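Local structure of CAMK/CAMK2 protein kinase (Salpingoeca rosetta, 5IG1) at residues S23-R35 / G42-S54. The protein probably phosphorylates serine and threonine residues of proteins with ATP, as a calcium/calmodulin-dependent kinase of which this chain holds the kinase domain. Residues are numbered along the deposited sequence; the frame is centred on the assembly and turned at random.
Sequences SVIGKGAFSTVHR and GEVCAVKVIALKS. With PO4 (phosphate ion), chain C.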
# COMPACT_ATOMS: atom_id res chain seq x y z
N SER A 23 0.36 15.07 19.16
CA SER A 23 0.18 13.62 19.21
C SER A 23 -0.35 13.05 17.91
O SER A 23 -0.23 11.84 17.69
CB SER A 23 -0.79 13.25 20.34
OG SER A 23 -2.12 13.57 19.99
N VAL A 24 -0.90 13.89 17.04
CA VAL A 24 -1.56 13.42 15.82
C VAL A 24 -0.52 13.05 14.78
O VAL A 24 0.20 13.92 14.27
CB VAL A 24 -2.53 14.48 15.28
CG1 VAL A 24 -3.03 14.07 13.91
CG2 VAL A 24 -3.69 14.67 16.25
N ILE A 25 -0.44 11.77 14.45
CA ILE A 25 0.43 11.31 13.37
C ILE A 25 -0.24 11.55 12.02
O ILE A 25 0.43 11.93 11.05
CB ILE A 25 0.79 9.83 13.56
CG1 ILE A 25 1.35 9.59 14.95
CG2 ILE A 25 1.77 9.37 12.50
CD1 ILE A 25 1.73 8.16 15.16
N GLY A 26 -1.54 11.31 11.92
CA GLY A 26 -2.22 11.42 10.64
C GLY A 26 -3.70 11.74 10.75
O GLY A 26 -4.37 11.22 11.64
N LYS A 27 -4.21 12.58 9.86
CA LYS A 27 -5.62 12.95 9.85
C LYS A 27 -6.27 12.39 8.59
O LYS A 27 -5.97 12.83 7.48
CB LYS A 27 -5.78 14.47 9.92
CG LYS A 27 -5.41 15.08 11.26
CD LYS A 27 -6.03 16.46 11.44
CE LYS A 27 -5.83 16.99 12.85
NZ LYS A 27 -6.57 18.27 13.07
N GLY A 28 -7.17 11.42 8.78
CA GLY A 28 -7.95 10.86 7.70
C GLY A 28 -9.43 11.18 7.87
O GLY A 28 -9.89 11.63 8.92
N ALA A 29 -10.19 10.92 6.80
CA ALA A 29 -11.61 11.25 6.81
C ALA A 29 -12.43 10.31 7.67
O ALA A 29 -13.53 10.67 8.10
CB ALA A 29 -12.16 11.23 5.38
N PHE A 30 -11.94 9.10 7.94
CA PHE A 30 -12.67 8.14 8.74
C PHE A 30 -11.97 7.77 10.04
O PHE A 30 -12.57 7.08 10.87
CB PHE A 30 -12.93 6.86 7.92
CG PHE A 30 -13.84 7.07 6.75
CD1 PHE A 30 -13.35 7.53 5.54
CD2 PHE A 30 -15.20 6.82 6.87
CE1 PHE A 30 -14.19 7.72 4.47
CE2 PHE A 30 -16.05 7.01 5.79
CZ PHE A 30 -15.54 7.46 4.59
N SER A 31 -10.74 8.22 10.24
CA SER A 31 -10.00 7.90 11.45
C SER A 31 -8.95 8.97 11.67
O SER A 31 -8.69 9.80 10.80
CB SER A 31 -9.35 6.51 11.34
OG SER A 31 -8.46 6.44 10.24
N THR A 32 -8.37 8.96 12.86
CA THR A 32 -7.25 9.83 13.18
C THR A 32 -6.19 9.01 13.90
O THR A 32 -6.51 8.30 14.85
CB THR A 32 -7.68 11.02 14.04
OG1 THR A 32 -8.81 11.66 13.45
CG2 THR A 32 -6.55 12.02 14.16
N VAL A 33 -4.95 9.09 13.43
CA VAL A 33 -3.86 8.31 13.99
C VAL A 33 -3.04 9.20 14.91
O VAL A 33 -2.52 10.24 14.48
CB VAL A 33 -2.99 7.69 12.89
CG1 VAL A 33 -1.84 6.91 13.50
CG2 VAL A 33 -3.85 6.78 12.03
N HIS A 34 -2.95 8.79 16.18
CA HIS A 34 -2.19 9.49 17.21
C HIS A 34 -0.99 8.66 17.64
O HIS A 34 -1.00 7.42 17.56
CB HIS A 34 -3.04 9.78 18.45
CG HIS A 34 -4.24 10.63 18.19
ND1 HIS A 34 -5.39 10.15 17.59
CD2 HIS A 34 -4.48 11.93 18.48
CE1 HIS A 34 -6.28 11.12 17.51
NE2 HIS A 34 -5.75 12.21 18.04
N ARG A 35 0.05 9.34 18.11
CA ARG A 35 1.19 8.68 18.73
C ARG A 35 0.86 8.41 20.19
O ARG A 35 0.56 9.34 20.94
CB ARG A 35 2.43 9.55 18.60
CG ARG A 35 3.68 9.02 19.28
CD ARG A 35 4.83 10.00 19.09
NE ARG A 35 6.08 9.53 19.68
CZ ARG A 35 6.39 9.65 20.97
NH1 ARG A 35 5.54 10.22 21.81
NH2 ARG A 35 7.55 9.20 21.42
N GLY A 42 6.38 0.86 27.57
CA GLY A 42 7.03 2.03 27.04
C GLY A 42 7.21 2.03 25.54
O GLY A 42 7.88 2.92 25.00
N GLU A 43 6.64 1.05 24.85
CA GLU A 43 6.71 1.00 23.40
C GLU A 43 5.92 2.16 22.79
O GLU A 43 4.79 2.43 23.20
CB GLU A 43 6.16 -0.33 22.89
CG GLU A 43 5.87 -0.34 21.40
CD GLU A 43 5.27 -1.65 20.95
OE1 GLU A 43 4.78 -2.41 21.81
OE2 GLU A 43 5.29 -1.92 19.73
N VAL A 44 6.52 2.84 21.82
CA VAL A 44 5.85 3.90 21.09
C VAL A 44 5.05 3.28 19.95
O VAL A 44 5.58 2.47 19.17
CB VAL A 44 6.86 4.93 20.57
CG1 VAL A 44 6.16 6.00 19.75
CG2 VAL A 44 7.60 5.56 21.73
N CYS A 45 3.78 3.65 19.85
CA CYS A 45 2.83 3.04 18.94
C CYS A 45 2.01 4.11 18.24
O CYS A 45 1.95 5.27 18.67
CB CYS A 45 1.90 2.08 19.70
SG CYS A 45 2.73 0.65 20.33
N ALA A 46 1.38 3.72 17.14
CA ALA A 46 0.43 4.58 16.44
C ALA A 46 -0.96 3.98 16.65
O ALA A 46 -1.27 2.92 16.10
CB ALA A 46 0.76 4.68 14.95
N VAL A 47 -1.78 4.65 17.44
CA VAL A 47 -3.17 4.24 17.61
C VAL A 47 -4.01 4.88 16.52
O VAL A 47 -3.88 6.08 16.24
CB VAL A 47 -3.69 4.59 19.02
CG1 VAL A 47 -3.49 6.07 19.32
CG2 VAL A 47 -5.15 4.20 19.17
N LYS A 48 -4.85 4.08 15.87
CA LYS A 48 -5.82 4.55 14.90
C LYS A 48 -7.16 4.65 15.62
O LYS A 48 -7.77 3.63 15.94
CB LYS A 48 -5.89 3.62 13.69
CG LYS A 48 -6.90 4.04 12.62
CD LYS A 48 -6.35 3.78 11.21
CE LYS A 48 -7.00 2.57 10.57
NZ LYS A 48 -6.46 2.31 9.19
N VAL A 49 -7.59 5.88 15.89
CA VAL A 49 -8.84 6.13 16.60
C VAL A 49 -9.95 6.30 15.57
O VAL A 49 -9.82 7.07 14.61
CB VAL A 49 -8.72 7.38 17.48
CG1 VAL A 49 -9.94 7.50 18.39
CG2 VAL A 49 -7.43 7.33 18.30
N ILE A 50 -11.05 5.58 15.78
CA ILE A 50 -12.20 5.61 14.88
C ILE A 50 -13.45 5.81 15.73
O ILE A 50 -13.90 4.87 16.39
CB ILE A 50 -12.32 4.33 14.05
CG1 ILE A 50 -10.98 3.96 13.43
CG2 ILE A 50 -13.37 4.51 12.97
CD1 ILE A 50 -10.96 2.61 12.75
N ALA A 51 -14.01 7.02 15.70
CA ALA A 51 -15.26 7.25 16.41
C ALA A 51 -16.38 6.43 15.77
O ALA A 51 -16.48 6.34 14.54
CB ALA A 51 -15.62 8.73 16.40
N LEU A 52 -17.21 5.82 16.61
CA LEU A 52 -18.32 5.00 16.15
C LEU A 52 -19.57 5.81 15.80
O LEU A 52 -20.49 5.25 15.21
CB LEU A 52 -18.70 3.97 17.22
CG LEU A 52 -17.75 2.78 17.40
CD1 LEU A 52 -18.05 2.06 18.70
CD2 LEU A 52 -17.87 1.84 16.22
N LYS A 53 -19.59 7.10 16.12
CA LYS A 53 -20.79 7.92 16.13
C LYS A 53 -21.66 7.77 14.88
O LYS A 53 -22.73 7.17 14.94
CB LYS A 53 -20.41 9.39 16.32
CG LYS A 53 -21.60 10.33 16.42
CD LYS A 53 -21.60 11.10 17.71
CE LYS A 53 -22.77 12.07 17.75
NZ LYS A 53 -24.07 11.38 17.51
N SER A 54 -21.21 8.32 13.76
CA SER A 54 -22.03 8.35 12.55
C SER A 54 -21.90 7.09 11.71
O SER A 54 -22.41 7.05 10.59
CB SER A 54 -21.67 9.57 11.70
OG SER A 54 -20.28 9.56 11.39
P PO4 C . 9.65 10.56 17.37
O1 PO4 C . 10.41 11.87 17.46
O2 PO4 C . 9.25 10.12 18.76
O3 PO4 C . 8.40 10.75 16.54
O4 PO4 C . 10.53 9.52 16.72
O HOH W 1 -12.71 8.84 13.73
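Thr32 and Val49 form an antiparallel hydrogen-bonded pair, as do His34 and Val47. Four backbone bonds result. Thr32 N donates to Val49 O at 3.0 Å. Val49 N returns a bond to Thr32 O. His34 N meets Val47 O at 2.9 Å, and Val47 N donates back to His34 O. A water bridges Ala51 N and, weakly, Phe30 O beyond the strand pairing.

Side chains touch on both faces. On the face of Val33 and Lys48, Ala46 CB makes apolar contacts with Ile25 CD1 at 3.6 Å and Val33 CG1 at 3.7 Å. Ile25 reaches Ala46 from a classic beta bulge, in which it and Gly26 are both set opposite Val33 where strand 24-27 pairs with strand 32-38. On the other face, Val49 CG2 lies oblique to the His34 ring, 3.6 Å from ND1.

Two long side chains make mixed contacts. The aliphatic part of Lys48 runs past Ser31 and Val33; its CD is 3.5 Å from Ser31 OG. Its CG is anti to the backbone N (chi1 180°), and the chain then bends, carrying NZ on to a salt bridge with Glu66. With chi2 and chi3 both near 180°, Arg35 stretches its guanidinium out alongside Val44, whose CG1 lies over one face, 3.5 Å from Arg35 NE. Arg35 NH2 also makes a weak bond to a phosphate ion, probably from the crystallisation liquor, which is also hydrogen-bonded to Tyr97 OH.

This is the hairpin that follows the glycine-rich loop of the protein kinase N-lobe. Lys48 stands in the Ala-Val-Lys motif, and its bridge to Glu66 ties strand 44-51 to helix 57-72, as in active kinase conformations. Ile50 also packs on Ile63 of that helix. Strand 32-38 pairs with strand 24-27 as well, while strand 44-51 bonds to strand 90-96, so both lie inside the N-lobe sheet.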